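Local coordinates for protein phosphoribosylaminoimidazole-succinocarboxamide synthase (Saccharomyces cerevisiae, PDB 2CNV) that catalyses the ATP-dependent condensation of carboxyaminoimidazole ribotide (CAIR) with L-aspartate to give SAICAR, a step of de novo purine biosynthesis, at residues R122-G127 and S151-E156; I212-K217 and R242-A247. One frame throughout, in Å; residues are numbered along the deposited sequence.

Interaction 1. Residues R122-G127 and S151-E156; sequences RGYITG and SQEFPE. With SSS (N-{[5-amino-1-(5-O-phosphono-beta-D-arabinofuranosyl)-1H-imidazol-4-yl]carbonyl}-L-aspartic acid), chain D.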
# COMPACT_ATOMS: atom_id res chain seq x y z
N ARG A 122 9.67 8.98 -2.73
CA ARG A 122 10.56 8.77 -1.58
C ARG A 122 10.83 10.12 -0.93
O ARG A 122 11.29 11.04 -1.60
CB ARG A 122 11.89 8.18 -2.05
CG ARG A 122 11.78 6.90 -2.89
CD ARG A 122 13.17 6.42 -3.27
NE ARG A 122 13.10 5.28 -4.19
CZ ARG A 122 13.15 4.01 -3.81
NH1 ARG A 122 13.28 3.69 -2.53
NH2 ARG A 122 13.08 3.05 -4.73
N GLY A 123 10.52 10.24 0.36
CA GLY A 123 10.86 11.46 1.10
C GLY A 123 12.19 11.31 1.80
O GLY A 123 12.81 12.30 2.17
N TYR A 124 12.62 10.06 1.99
CA TYR A 124 13.81 9.72 2.75
C TYR A 124 14.60 8.67 1.98
O TYR A 124 14.01 7.83 1.29
CB TYR A 124 13.43 9.17 4.14
CG TYR A 124 12.65 10.13 5.02
CD1 TYR A 124 11.32 10.45 4.75
CD2 TYR A 124 13.26 10.73 6.13
CE1 TYR A 124 10.61 11.35 5.54
CE2 TYR A 124 12.56 11.64 6.93
CZ TYR A 124 11.23 11.93 6.63
OH TYR A 124 10.53 12.82 7.42
N ILE A 125 15.92 8.69 2.10
CA ILE A 125 16.74 7.72 1.36
C ILE A 125 16.88 6.42 2.16
O ILE A 125 17.49 6.39 3.22
CB ILE A 125 18.12 8.30 0.91
CG1 ILE A 125 18.80 7.38 -0.12
CG2 ILE A 125 19.03 8.59 2.12
CD1 ILE A 125 19.93 8.04 -0.89
N THR A 126 16.29 5.35 1.63
CA THR A 126 16.31 4.04 2.28
C THR A 126 16.11 2.96 1.20
O THR A 126 16.08 3.28 0.01
CB THR A 126 15.26 3.96 3.43
OG1 THR A 126 15.45 2.76 4.20
CG2 THR A 126 13.82 4.02 2.90
N GLY A 127 15.99 1.69 1.60
CA GLY A 127 15.69 0.60 0.65
C GLY A 127 16.62 0.58 -0.55
O GLY A 127 17.82 0.77 -0.41
N SER A 151 18.74 6.80 5.78
CA SER A 151 17.44 7.25 6.31
C SER A 151 17.24 8.77 6.34
O SER A 151 16.21 9.25 6.82
CB SER A 151 17.15 6.63 7.68
OG SER A 151 17.35 5.22 7.64
N GLN A 152 18.21 9.51 5.80
CA GLN A 152 18.12 10.98 5.72
C GLN A 152 16.98 11.42 4.81
O GLN A 152 16.65 10.74 3.83
CB GLN A 152 19.46 11.59 5.25
CG GLN A 152 19.51 13.12 5.35
CD GLN A 152 20.92 13.69 5.18
OE1 GLN A 152 21.93 13.00 5.36
NE2 GLN A 152 20.99 14.98 4.85
N GLU A 153 16.36 12.55 5.16
CA GLU A 153 15.35 13.17 4.31
C GLU A 153 16.03 13.76 3.07
O GLU A 153 17.10 14.38 3.18
CB GLU A 153 14.59 14.25 5.11
CG GLU A 153 13.25 14.70 4.49
CD GLU A 153 12.45 15.65 5.40
OE1 GLU A 153 12.91 15.96 6.52
OE2 GLU A 153 11.35 16.07 4.98
N PHE A 154 15.45 13.52 1.90
CA PHE A 154 15.85 14.23 0.69
C PHE A 154 15.47 15.70 0.85
O PHE A 154 14.56 16.01 1.62
CB PHE A 154 15.11 13.67 -0.54
CG PHE A 154 15.61 12.34 -1.00
CD1 PHE A 154 16.84 12.23 -1.63
CD2 PHE A 154 14.84 11.19 -0.82
CE1 PHE A 154 17.31 10.99 -2.08
CE2 PHE A 154 15.29 9.96 -1.26
CZ PHE A 154 16.53 9.85 -1.89
N PRO A 155 16.17 16.62 0.14
CA PRO A 155 15.78 18.04 0.13
C PRO A 155 14.29 18.23 -0.20
O PRO A 155 13.60 19.00 0.47
CB PRO A 155 16.67 18.63 -0.97
CG PRO A 155 17.91 17.76 -0.94
CD PRO A 155 17.36 16.37 -0.70
N GLU A 156 13.80 17.52 -1.22
CA GLU A 156 12.38 17.46 -1.56
C GLU A 156 12.07 16.00 -1.86
O GLU A 156 12.93 15.29 -2.39
CB GLU A 156 12.06 18.28 -2.83
CG GLU A 156 12.31 19.79 -2.75
CD GLU A 156 11.41 20.52 -1.77
OE1 GLU A 156 10.23 20.10 -1.58
OE2 GLU A 156 11.87 21.52 -1.17
PA SSS D . 12.42 -0.24 -2.44
O1A SSS D . 12.56 -1.50 -1.63
O2A SSS D . 12.71 -0.44 -3.91
O3A SSS D . 13.05 0.97 -1.82
O5' SSS D . 10.85 0.08 -2.39
C5' SSS D . 10.23 0.98 -3.30
C4' SSS D . 8.77 1.16 -2.91
O4' SSS D . 8.20 -0.14 -2.73
C1' SSS D . 7.26 -0.10 -1.65
N9 SSS D . 7.13 -1.42 -0.97
C4 SSS D . 8.02 -2.39 -0.75
O6 SSS D . 9.12 -5.10 -0.31
N3 SSS D . 9.34 -2.32 -1.11
C6 SSS D . 8.14 -4.71 0.31
N6 SSS D . 7.63 -5.36 1.36
C61 SSS D . 8.19 -6.59 1.89
C62 SSS D . 7.66 -7.81 1.18
C63 SSS D . 7.76 -6.60 3.36
C64 SSS D . 8.95 -6.31 4.25
O65 SSS D . 7.90 -8.93 1.68
O66 SSS D . 7.00 -7.69 0.13
O67 SSS D . 9.02 -5.18 4.79
O68 SSS D . 9.82 -7.19 4.42
C5 SSS D . 7.44 -3.46 -0.11
N7 SSS D . 6.15 -3.12 0.05
C8 SSS D . 5.97 -1.89 -0.48
C2' SSS D . 7.63 1.08 -0.76
O2' SSS D . 8.24 0.77 0.49
C3' SSS D . 8.60 1.89 -1.58
O3' SSS D . 7.96 3.15 -1.74
O HOH W 1 17.12 3.05 6.21

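Interaction 2. Residues I212-K217 and R242-A247; sequences IIADTK and RFWNGA. With SSS (N-{[5-amino-1-(5-O-phosphono-beta-D-arabinofuranosyl)-1H-imidazol-4-yl]carbonyl}-L-aspartic acid), chain D.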
# COMPACT_ATOMS: atom_id res chain seq x y z
N ILE A 212 6.59 8.38 10.63
CA ILE A 212 7.25 8.85 9.43
C ILE A 212 6.96 7.86 8.29
O ILE A 212 7.30 6.69 8.39
CB ILE A 212 8.78 9.03 9.62
CG1 ILE A 212 9.05 10.12 10.67
CG2 ILE A 212 9.44 9.37 8.27
CD1 ILE A 212 10.52 10.37 10.95
N ILE A 213 6.29 8.34 7.25
CA ILE A 213 6.13 7.56 6.02
C ILE A 213 7.32 7.90 5.10
O ILE A 213 7.34 8.93 4.43
CB ILE A 213 4.76 7.84 5.35
CG1 ILE A 213 3.64 7.61 6.38
CG2 ILE A 213 4.57 6.97 4.07
CD1 ILE A 213 2.21 7.84 5.84
N ALA A 214 8.31 7.01 5.11
CA ALA A 214 9.59 7.24 4.43
C ALA A 214 9.45 7.30 2.90
O ALA A 214 10.15 8.06 2.23
CB ALA A 214 10.57 6.14 4.81
N ASP A 215 8.53 6.48 2.39
CA ASP A 215 8.25 6.41 0.97
C ASP A 215 6.93 5.65 0.79
O ASP A 215 6.40 5.09 1.75
CB ASP A 215 9.40 5.73 0.20
CG ASP A 215 9.78 4.37 0.77
OD1 ASP A 215 8.87 3.60 1.11
OD2 ASP A 215 10.99 4.07 0.85
N THR A 216 6.40 5.66 -0.43
CA THR A 216 5.13 5.01 -0.72
C THR A 216 5.03 4.68 -2.19
O THR A 216 5.64 5.35 -3.03
CB THR A 216 3.91 5.90 -0.30
OG1 THR A 216 2.72 5.10 -0.25
CG2 THR A 216 3.71 7.06 -1.25
N LYS A 217 4.25 3.66 -2.50
CA LYS A 217 3.98 3.27 -3.87
C LYS A 217 2.51 3.55 -4.18
O LYS A 217 1.63 2.94 -3.59
CB LYS A 217 4.32 1.79 -4.07
CG LYS A 217 4.14 1.25 -5.48
CD LYS A 217 4.87 -0.08 -5.66
CE LYS A 217 4.13 -1.23 -4.98
NZ LYS A 217 4.97 -2.46 -4.87
N ARG A 242 6.76 2.52 3.56
CA ARG A 242 7.62 2.28 4.71
C ARG A 242 7.22 3.18 5.88
O ARG A 242 7.38 4.40 5.82
CB ARG A 242 9.09 2.52 4.37
CG ARG A 242 9.76 1.32 3.75
CD ARG A 242 11.25 1.56 3.57
NE ARG A 242 11.87 0.40 2.94
CZ ARG A 242 12.12 0.27 1.64
NH1 ARG A 242 11.83 1.25 0.78
NH2 ARG A 242 12.67 -0.85 1.19
N PHE A 243 6.67 2.56 6.92
CA PHE A 243 6.29 3.24 8.15
C PHE A 243 7.44 3.15 9.16
O PHE A 243 7.96 2.07 9.40
CB PHE A 243 5.02 2.62 8.74
CG PHE A 243 3.72 3.09 8.11
CD1 PHE A 243 3.69 3.63 6.82
CD2 PHE A 243 2.52 2.94 8.80
CE1 PHE A 243 2.48 4.05 6.25
CE2 PHE A 243 1.31 3.34 8.24
CZ PHE A 243 1.28 3.90 6.95
N TRP A 244 7.81 4.29 9.72
CA TRP A 244 8.80 4.37 10.79
C TRP A 244 8.22 5.10 12.00
O TRP A 244 7.46 6.06 11.85
CB TRP A 244 10.03 5.17 10.34
CG TRP A 244 10.86 4.55 9.24
CD1 TRP A 244 10.93 3.23 8.90
CD2 TRP A 244 11.77 5.23 8.37
NE1 TRP A 244 11.81 3.04 7.86
CE2 TRP A 244 12.35 4.26 7.52
CE3 TRP A 244 12.15 6.58 8.23
CZ2 TRP A 244 13.29 4.59 6.54
CZ3 TRP A 244 13.09 6.91 7.26
CH2 TRP A 244 13.65 5.91 6.42
N ASN A 245 8.63 4.66 13.19
CA ASN A 245 8.39 5.40 14.43
C ASN A 245 9.14 6.73 14.43
O ASN A 245 10.38 6.76 14.42
CB ASN A 245 8.79 4.54 15.64
CG ASN A 245 8.57 5.24 16.98
OD1 ASN A 245 8.58 6.47 17.08
ND2 ASN A 245 8.39 4.45 18.02
N GLY A 246 8.38 7.82 14.48
CA GLY A 246 8.92 9.16 14.35
C GLY A 246 9.77 9.60 15.52
O GLY A 246 10.76 10.33 15.34
N ALA A 247 9.39 9.17 16.72
CA ALA A 247 10.11 9.51 17.96
C ALA A 247 11.49 8.88 18.01
O ALA A 247 12.42 9.47 18.57
CB ALA A 247 9.29 9.11 19.20
PA SSS D . 12.42 -0.24 -2.44
O1A SSS D . 12.56 -1.50 -1.63
O2A SSS D . 12.71 -0.44 -3.91
O3A SSS D . 13.05 0.97 -1.82
O5' SSS D . 10.85 0.08 -2.39
C5' SSS D . 10.23 0.98 -3.30
C4' SSS D . 8.77 1.16 -2.91
O4' SSS D . 8.20 -0.14 -2.73
C1' SSS D . 7.26 -0.10 -1.65
N9 SSS D . 7.13 -1.42 -0.97
C4 SSS D . 8.02 -2.39 -0.75
O6 SSS D . 9.12 -5.10 -0.31
N3 SSS D . 9.34 -2.32 -1.11
C6 SSS D . 8.14 -4.71 0.31
N6 SSS D . 7.63 -5.36 1.36
C61 SSS D . 8.19 -6.59 1.89
C62 SSS D . 7.66 -7.81 1.18
C63 SSS D . 7.76 -6.60 3.36
C64 SSS D . 8.95 -6.31 4.25
O65 SSS D . 7.90 -8.93 1.68
O66 SSS D . 7.00 -7.69 0.13
O67 SSS D . 9.02 -5.18 4.79
O68 SSS D . 9.82 -7.19 4.42
C5 SSS D . 7.44 -3.46 -0.11
N7 SSS D . 6.15 -3.12 0.05
C8 SSS D . 5.97 -1.89 -0.48
C2' SSS D . 7.63 1.08 -0.76
O2' SSS D . 8.24 0.77 0.49
C3' SSS D . 8.60 1.89 -1.58
O3' SSS D . 7.96 3.15 -1.74

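Interaction 1. Residues R122-G127 and S151-E156
Ser151 gives its backbone N to Ile125 O, a bond of 2.9 Å that starts a short antiparallel pairing. Its OG is held chiefly by Glu253 O, and it also takes a hydrogen bond from a water that bridges to Thr126 OG1. Ser151 O lies at the edge of the Tyr124 ring, in its plane, 3.4 Å from CD2.

At Gln152 the backbone O receives Ile125 N at 2.8 Å, while Gln152 OE1 is bonded to Lys149 N. Glu153 pairs with Tyr124 as a non-hydrogen-bonded couple, both side chains on the same face of the sheet. With CG anti to the backbone N (chi1 -163°) and the chain extended beyond it, Glu153 runs across the phenol: its CG makes a CH-pi contact over the ring face, 4.1 Å from the centroid, and the carboxylate stacks with its plane 13° from that of the ring. A serine in place of Tyr124 would probably leave the Glu153 methylenes without their flat support and set that side chain free to turn.

Phe154 N closes the ladder on Gly123 O at 2.9 Å. Its ring lies with its edge at Gly123 C, and CZ is 3.6 Å from Ile125 CB, with the two side chains crossing at about a right angle; its CE2 also meets Arg122 CB.

Arg122 leads away from this packing, its NH1 giving a nearly straight 2.8 Å bond to phosphate O3A of the bound SAICAR analogue. Strand 153-163 thus begins by pairing antiparallel with the segment that follows strand 113-122, its neighbour in the mixed sheet, just where Arg122 reaches the ligand phosphate.

Interaction 2. Residues I212-K217 and R242-A247
Ile212 and Trp244 form an antiparallel hydrogen-bonded pair, N to O at 2.8 Å in each direction, and the two short strand segments run at 149° to each other. This is part of the beta hairpin made by strands 211-223 and 228-245. Ala214 N continues the ladder to Arg242 O.

On the face shared by Ile212 and Trp244, the Ile212 CG2 branch approaches Trp244 CE3, while its CG1 branch rests on Gly246 CA. The methyl of Ala214 sits over the six-membered ring of the indole: CB is 3.4 Å from the centroid of that ring and almost on its normal, a close CH-pi contact. On the other face of the sheet, Ile213 and Phe243 lie side by side, with Ile213 CG1 against Phe243 CE1 and Ala206 of helix 185-208 packing on Ile213.

Toward the ligand the pairing becomes polar. The first torsion of Asp215 (chi1 54°) tucks CG in between the two backbone arms, from where the carboxylate reaches both Arg242 and the sugar. Its OD1 accepts O2' of the bound SAICAR analogue at 3.0 Å, and more weakly O3'. Its OD2 forms a salt bridge to Arg242 NH1 on the syn side, the carboxylate and guanidinium planes being 72° apart. Such a link probably steadies the arginine and offsets part of its charge beside the phosphate, which Arg122 also grips. Arg242, extended from CG to NE, presents the edge of its guanidinium to that group: NH1 bonds O3A at 2.9 Å and NH2 bonds O1A at 2.9 Å.

How the interactions relate
From the N terminus, strand 113-122 ends at Arg122, and interaction 1 closes the loop that carries helix 127-136 by bringing 151-156 back beside 122-127. The chain then runs along strand 153-163 and through helix 185-208 before strand 211-223 opens interaction 2, which closes on strand 228-245. The loops follow in series, neither nested nor crossed. Gly123 N and Tyr124 N both probably donate to Ala214 O, at 2.9 and 3.2 Å, so the corner of interaction 1 is stitched to the hairpin of interaction 2 within one mixed sheet. Both contacts border the same ligand site, to which other parts of the chain, among them Ser128 and Arg264, also contribute.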